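Local coordinates for mitochondrial RNA-binding protein 1 (Trypanosoma brucei, PDB 2GIA) that forms a complex with MRP2 that binds guide RNA and acts as an RNA matchmaker in mitochondrial RNA editing, at residues B[11-16]-B[132-137]; B[72-77]-B[137-142]. All coordinates share one frame; numbering follows the deposited sequence.

Contact 1 of 2, residues B[11-16]-B[132-137]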
loop_
_atom_site.group_PDB
_atom_site.type_symbol
_atom_site.label_atom_id
_atom_site.label_comp_id
_atom_site.label_asym_id
_atom_site.label_seq_id
_atom_site.Cartn_x
_atom_site.Cartn_y
_atom_site.Cartn_z
ATOM N N PRO B 11 0.535 15.643 -6.583
ATOM C CA PRO B 11 -0.556 14.997 -5.863
ATOM C C PRO B 11 -0.779 15.913 -4.655
ATOM O O PRO B 11 0.215 16.401 -4.069
ATOM C CB PRO B 11 0.062 13.670 -5.403
ATOM C CG PRO B 11 1.093 13.359 -6.454
ATOM C CD PRO B 11 1.696 14.750 -6.742
ATOM N N LYS B 12 -2.030 16.154 -4.278
ATOM C CA LYS B 12 -2.316 17.026 -3.139
ATOM C C LYS B 12 -3.733 16.893 -2.671
ATOM O O LYS B 12 -4.548 16.292 -3.361
ATOM C CB LYS B 12 -2.180 18.497 -3.568
ATOM C CG LYS B 12 -3.223 18.881 -4.682
ATOM C CD LYS B 12 -3.291 20.429 -4.938
ATOM C CE LYS B 12 -4.384 20.780 -5.984
ATOM N NZ LYS B 12 -4.552 22.272 -6.175
ATOM N N PHE B 13 -4.021 17.414 -1.468
ATOM C CA PHE B 13 -5.401 17.538 -1.013
ATOM C C PHE B 13 -5.518 18.936 -0.385
ATOM O O PHE B 13 -4.511 19.529 0.032
ATOM C CB PHE B 13 -5.845 16.434 -0.029
ATOM C CG PHE B 13 -5.266 16.541 1.363
ATOM C CD1 PHE B 13 -4.086 15.841 1.697
ATOM C CD2 PHE B 13 -5.915 17.278 2.342
ATOM C CE1 PHE B 13 -3.569 15.872 3.021
ATOM C CE2 PHE B 13 -5.421 17.336 3.667
ATOM C CZ PHE B 13 -4.237 16.624 4.013
ATOM N N GLU B 14 -6.743 19.455 -0.317
ATOM C CA GLU B 14 -6.963 20.768 0.250
ATOM C C GLU B 14 -8.151 20.751 1.183
ATOM O O GLU B 14 -9.090 19.980 0.992
ATOM C CB GLU B 14 -7.224 21.779 -0.881
ATOM C CG GLU B 14 -6.056 21.912 -1.847
ATOM C CD GLU B 14 -6.384 22.864 -3.021
ATOM O OE1 GLU B 14 -5.457 23.232 -3.746
ATOM O OE2 GLU B 14 -7.565 23.231 -3.192
ATOM N N ILE B 15 -8.087 21.589 2.209
ATOM C CA ILE B 15 -9.183 21.757 3.155
ATOM C C ILE B 15 -9.620 23.223 2.991
ATOM O O ILE B 15 -8.861 24.135 3.304
ATOM C CB ILE B 15 -8.702 21.560 4.579
ATOM C CG1 ILE B 15 -8.179 20.106 4.715
ATOM C CG2 ILE B 15 -9.843 21.791 5.577
ATOM C CD1 ILE B 15 -7.605 19.787 6.091
ATOM N N HIS B 16 -10.823 23.428 2.483
ATOM C CA HIS B 16 -11.380 24.766 2.292
ATOM C C HIS B 16 -12.270 25.009 3.492
ATOM O O HIS B 16 -13.346 24.437 3.626
ATOM C CB HIS B 16 -12.173 24.834 0.978
ATOM C CG HIS B 16 -11.316 24.691 -0.248
ATOM N ND1 HIS B 16 -11.160 25.700 -1.170
ATOM C CD2 HIS B 16 -10.551 23.661 -0.692
ATOM C CE1 HIS B 16 -10.344 25.303 -2.133
ATOM N NE2 HIS B 16 -9.960 24.067 -1.866
ATOM N N ALA B 132 -8.328 13.788 9.300
ATOM C CA ALA B 132 -7.174 13.055 9.864
ATOM C C ALA B 132 -6.978 11.796 8.993
ATOM O O ALA B 132 -5.853 11.390 8.711
ATOM C CB ALA B 132 -7.460 12.616 11.324
ATOM N N VAL B 133 -8.083 11.173 8.567
ATOM C CA VAL B 133 -7.965 9.986 7.683
ATOM C C VAL B 133 -7.359 10.401 6.319
ATOM O O VAL B 133 -6.473 9.739 5.770
ATOM C CB VAL B 133 -9.344 9.365 7.456
ATOM C CG1 VAL B 133 -9.254 8.199 6.403
ATOM C CG2 VAL B 133 -9.872 8.871 8.823
ATOM N N THR B 134 -7.833 11.523 5.795
ATOM C CA THR B 134 -7.323 12.062 4.526
ATOM C C THR B 134 -5.780 12.279 4.629
ATOM O O THR B 134 -5.004 11.865 3.754
ATOM C CB THR B 134 -8.035 13.413 4.230
ATOM O OG1 THR B 134 -9.436 13.158 4.010
ATOM C CG2 THR B 134 -7.431 14.082 3.010
ATOM N N LEU B 135 -5.353 12.880 5.724
ATOM C CA LEU B 135 -3.927 13.156 5.948
ATOM C C LEU B 135 -3.119 11.862 6.078
ATOM O O LEU B 135 -2.065 11.728 5.474
ATOM C CB LEU B 135 -3.741 14.013 7.221
ATOM C CG LEU B 135 -2.257 14.270 7.538
ATOM C CD1 LEU B 135 -1.647 15.190 6.461
ATOM C CD2 LEU B 135 -2.143 14.937 8.875
ATOM N N GLU B 136 -3.581 10.928 6.906
ATOM C CA GLU B 136 -2.887 9.644 7.038
ATOM C C GLU B 136 -2.719 8.961 5.668
ATOM O O GLU B 136 -1.613 8.494 5.335
ATOM C CB GLU B 136 -3.686 8.686 7.962
ATOM C CG GLU B 136 -3.682 9.091 9.458
ATOM C CD GLU B 136 -4.716 8.340 10.307
ATOM O OE1 GLU B 136 -4.595 8.392 11.546
ATOM O OE2 GLU B 136 -5.659 7.717 9.743
ATOM N N HIS B 137 -3.809 8.862 4.888
ATOM C CA HIS B 137 -3.699 8.200 3.583
ATOM C C HIS B 137 -2.725 8.916 2.647
ATOM O O HIS B 137 -1.951 8.271 1.925
ATOM C CB HIS B 137 -5.076 8.091 2.930
ATOM C CG HIS B 137 -5.894 6.947 3.469
ATOM N ND1 HIS B 137 -6.142 5.806 2.745
ATOM C CD2 HIS B 137 -6.442 6.751 4.695
ATOM C CE1 HIS B 137 -6.801 4.943 3.505
ATOM N NE2 HIS B 137 -6.988 5.496 4.696
#

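Contact 2 of 2, residues B[72-77]-B[137-142]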
loop_
_atom_site.group_PDB
_atom_site.type_symbol
_atom_site.label_atom_id
_atom_site.label_comp_id
_atom_site.label_asym_id
_atom_site.label_seq_id
_atom_site.Cartn_x
_atom_site.Cartn_y
_atom_site.Cartn_z
ATOM N N VAL B 72 13.113 12.735 5.122
ATOM C CA VAL B 72 13.026 12.056 6.404
ATOM C C VAL B 72 11.873 12.549 7.288
ATOM O O VAL B 72 11.308 11.787 8.089
ATOM C CB VAL B 72 14.423 12.107 7.148
ATOM C CG1 VAL B 72 14.657 13.462 7.786
ATOM C CG2 VAL B 72 14.497 10.971 8.154
ATOM N N ASP B 73 11.466 13.799 7.090
ATOM C CA ASP B 73 10.340 14.342 7.863
ATOM C C ASP B 73 9.082 13.626 7.417
ATOM O O ASP B 73 8.187 13.364 8.223
ATOM C CB ASP B 73 10.166 15.842 7.591
ATOM C CG ASP B 73 11.370 16.666 8.066
ATOM O OD1 ASP B 73 11.876 16.377 9.157
ATOM O OD2 ASP B 73 11.788 17.590 7.341
ATOM N N LEU B 74 8.987 13.335 6.124
ATOM C CA LEU B 74 7.783 12.604 5.652
ATOM C C LEU B 74 7.714 11.255 6.386
ATOM O O LEU B 74 6.660 10.824 6.889
ATOM C CB LEU B 74 7.851 12.416 4.132
ATOM C CG LEU B 74 6.826 11.449 3.522
ATOM C CD1 LEU B 74 5.336 11.913 3.769
ATOM C CD2 LEU B 74 7.094 11.397 1.998
ATOM N N ALA B 75 8.843 10.574 6.473
ATOM C CA ALA B 75 8.864 9.298 7.181
ATOM C C ALA B 75 8.499 9.488 8.667
ATOM O O ALA B 75 7.769 8.671 9.244
ATOM C CB ALA B 75 10.281 8.648 7.026
ATOM N N TYR B 76 9.007 10.558 9.297
ATOM C CA TYR B 76 8.671 10.816 10.694
ATOM C C TYR B 76 7.197 11.076 10.857
ATOM O O TYR B 76 6.611 10.618 11.830
ATOM C CB TYR B 76 9.463 12.028 11.260
ATOM C CG TYR B 76 10.727 11.591 11.977
ATOM C CD1 TYR B 76 10.640 10.865 13.151
ATOM C CD2 TYR B 76 11.982 11.854 11.451
ATOM C CE1 TYR B 76 11.775 10.402 13.797
ATOM C CE2 TYR B 76 13.142 11.381 12.095
ATOM C CZ TYR B 76 13.009 10.660 13.270
ATOM O OH TYR B 76 14.113 10.204 13.940
ATOM N N LEU B 77 6.580 11.796 9.911
ATOM C CA LEU B 77 5.151 12.068 10.049
ATOM C C LEU B 77 4.368 10.762 9.966
ATOM O O LEU B 77 3.380 10.578 10.673
ATOM C CB LEU B 77 4.664 13.036 8.944
ATOM C CG LEU B 77 5.291 14.441 8.878
ATOM C CD1 LEU B 77 4.334 15.407 8.153
ATOM C CD2 LEU B 77 5.685 14.966 10.260
ATOM N N HIS B 137 -3.809 8.862 4.888
ATOM C CA HIS B 137 -3.699 8.200 3.583
ATOM C C HIS B 137 -2.725 8.916 2.647
ATOM O O HIS B 137 -1.951 8.271 1.925
ATOM C CB HIS B 137 -5.076 8.091 2.930
ATOM C CG HIS B 137 -5.894 6.947 3.469
ATOM N ND1 HIS B 137 -6.142 5.806 2.745
ATOM C CD2 HIS B 137 -6.442 6.751 4.695
ATOM C CE1 HIS B 137 -6.801 4.943 3.505
ATOM N NE2 HIS B 137 -6.988 5.496 4.696
ATOM N N PHE B 138 -2.760 10.256 2.676
ATOM C CA PHE B 138 -1.878 11.037 1.819
ATOM C C PHE B 138 -0.419 10.808 2.194
ATOM O O PHE B 138 0.428 10.639 1.335
ATOM C CB PHE B 138 -2.204 12.561 1.934
ATOM C CG PHE B 138 -1.441 13.414 0.954
ATOM C CD1 PHE B 138 -0.160 13.897 1.261
ATOM C CD2 PHE B 138 -1.965 13.640 -0.322
ATOM C CE1 PHE B 138 0.622 14.608 0.291
ATOM C CE2 PHE B 138 -1.208 14.346 -1.303
ATOM C CZ PHE B 138 0.098 14.836 -0.993
ATOM N N LEU B 139 -0.116 10.856 3.485
ATOM C CA LEU B 139 1.262 10.664 3.905
ATOM C C LEU B 139 1.752 9.232 3.574
ATOM O O LEU B 139 2.889 9.065 3.145
ATOM C CB LEU B 139 1.394 10.928 5.407
ATOM C CG LEU B 139 1.092 12.398 5.848
ATOM C CD1 LEU B 139 1.029 12.459 7.402
ATOM C CD2 LEU B 139 2.197 13.358 5.321
ATOM N N GLU B 140 0.912 8.211 3.781
ATOM C CA GLU B 140 1.377 6.839 3.496
ATOM C C GLU B 140 1.579 6.688 1.988
ATOM O O GLU B 140 2.530 6.059 1.512
ATOM C CB GLU B 140 0.366 5.787 4.025
ATOM C CG GLU B 140 0.234 5.890 5.538
ATOM C CD GLU B 140 -0.407 4.672 6.184
ATOM O OE1 GLU B 140 -0.750 4.739 7.395
ATOM O OE2 GLU B 140 -0.566 3.653 5.477
ATOM N N SER B 141 0.680 7.275 1.232
ATOM C CA SER B 141 0.820 7.220 -0.223
ATOM C C SER B 141 2.092 7.938 -0.659
ATOM O O SER B 141 2.867 7.436 -1.495
ATOM C CB SER B 141 -0.379 7.883 -0.934
ATOM O OG SER B 141 -1.554 7.083 -0.852
ATOM N N ALA B 142 2.308 9.127 -0.113
ATOM C CA ALA B 142 3.468 9.915 -0.536
ATOM C C ALA B 142 4.762 9.216 -0.200
ATOM O O ALA B 142 5.701 9.202 -1.020
ATOM C CB ALA B 142 3.434 11.333 0.121
#

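Contact 1 of 2, residues B[11-16]-B[132-137]
Phe13, on strand 12-17, meets Thr134 and Leu135 of helix 130-145 with two different parts of its ring. The methyl CG2 of Thr134 sits over one face, 3.7 Å from the ring centroid and 15° off the ring normal, a CH-pi contact displaced a little toward the rim near CD2. At the edge, close to the ring plane, CD1 of Leu135 lies 3.8 Å from CZ of Phe13. A flat aromatic suits this place because it offers a broad face to one neighbour and a rim to the next. Threonine divides its two branches: CG2 stands anti to the backbone N and faces the ring, while OG1 is hydrogen-bonded to the carbonyl of His130, one turn back in the helix. In the Whirly-like fold of the MRP proteins, helices pack against antiparallel beta-sheets, and here the helix rests on a strand that is outermost within this chain. The ring is further fixed by Phe138, which meets it edge-to-face, and by Val30 on the adjoining strand. Along strand 12-17 the alternation of side chains turns Glu14 away from the helix. OE1 of Glu14 forms a salt bridge with NZ of Lys12 at 2.8 Å, the ammonium approaching from above the carboxylate plane, and another with Arg29. OE2 of Glu14 accepts a 2.9 Å hydrogen bond from NE2 of His16, on the anti side and somewhat out of plane.

Contact 2 of 2, residues B[72-77]-B[137-142]
Leu74 and Leu139 lie alongside one another between helices 71-81 and 130-145, their side chains pointing in opposing senses, and CD1 of Leu74 comes within 3.8 Å of CD2 of Leu139. The backbones are nearest at this same pair, with CA atoms 7.0 Å apart. A chi1 of 169° swings CG of Leu74 opposite the main-chain N, which carries the two methyls across to the partner helix. There CD2 of Leu74 reaches the next turn and lies 4.1 Å from CB of Ala142. Alanine fits because its single methyl lets the leucine approach the helix backbone: CD2 of Leu74 is 3.9 Å from C of Ala142. Leu77, one turn after Leu74, crosses Leu139 at a slant, its CB 4.0 Å from Leu139 CD1 while its own CD1 touches Leu139 CD2. Leu77 thus touches both methyls of Leu139, whereas Leu74 meets CD2. The local helix axes are 9.5 Å apart at closest approach and run at 134° between their N-to-C directions, so contact is concentrated around a few residues. Leu37 of strand 36-43 touches all three leucines, joining the helix pair to the sheet. The four touching residues are buried and meet through hydrocarbon groups, so hydrophobic burial and close van der Waals fit, rather than directional bonding, probably supply most of the attraction.

Overall arrangement
Both contacts draw on helix 130-145, the last long helix of the chain, and share His137; their centres are about 12 Å apart. Their segments alternate along the chain: 11-16, then 72-77, then the helix that pairs with both. An early strand and the middle helix 71-81 are thereby brought to one late helix. Phe138 links the two sites directly: it lies in the second segment of contact 2, yet packs against Pro11 and Lys12 of contact 1. The same helix also faces MRP2, since His137 is hydrogen-bonded to Glu110 and Ser141 to His185 of an MRP2 chain, so it joins internal packing to assembly of the four-chain complex.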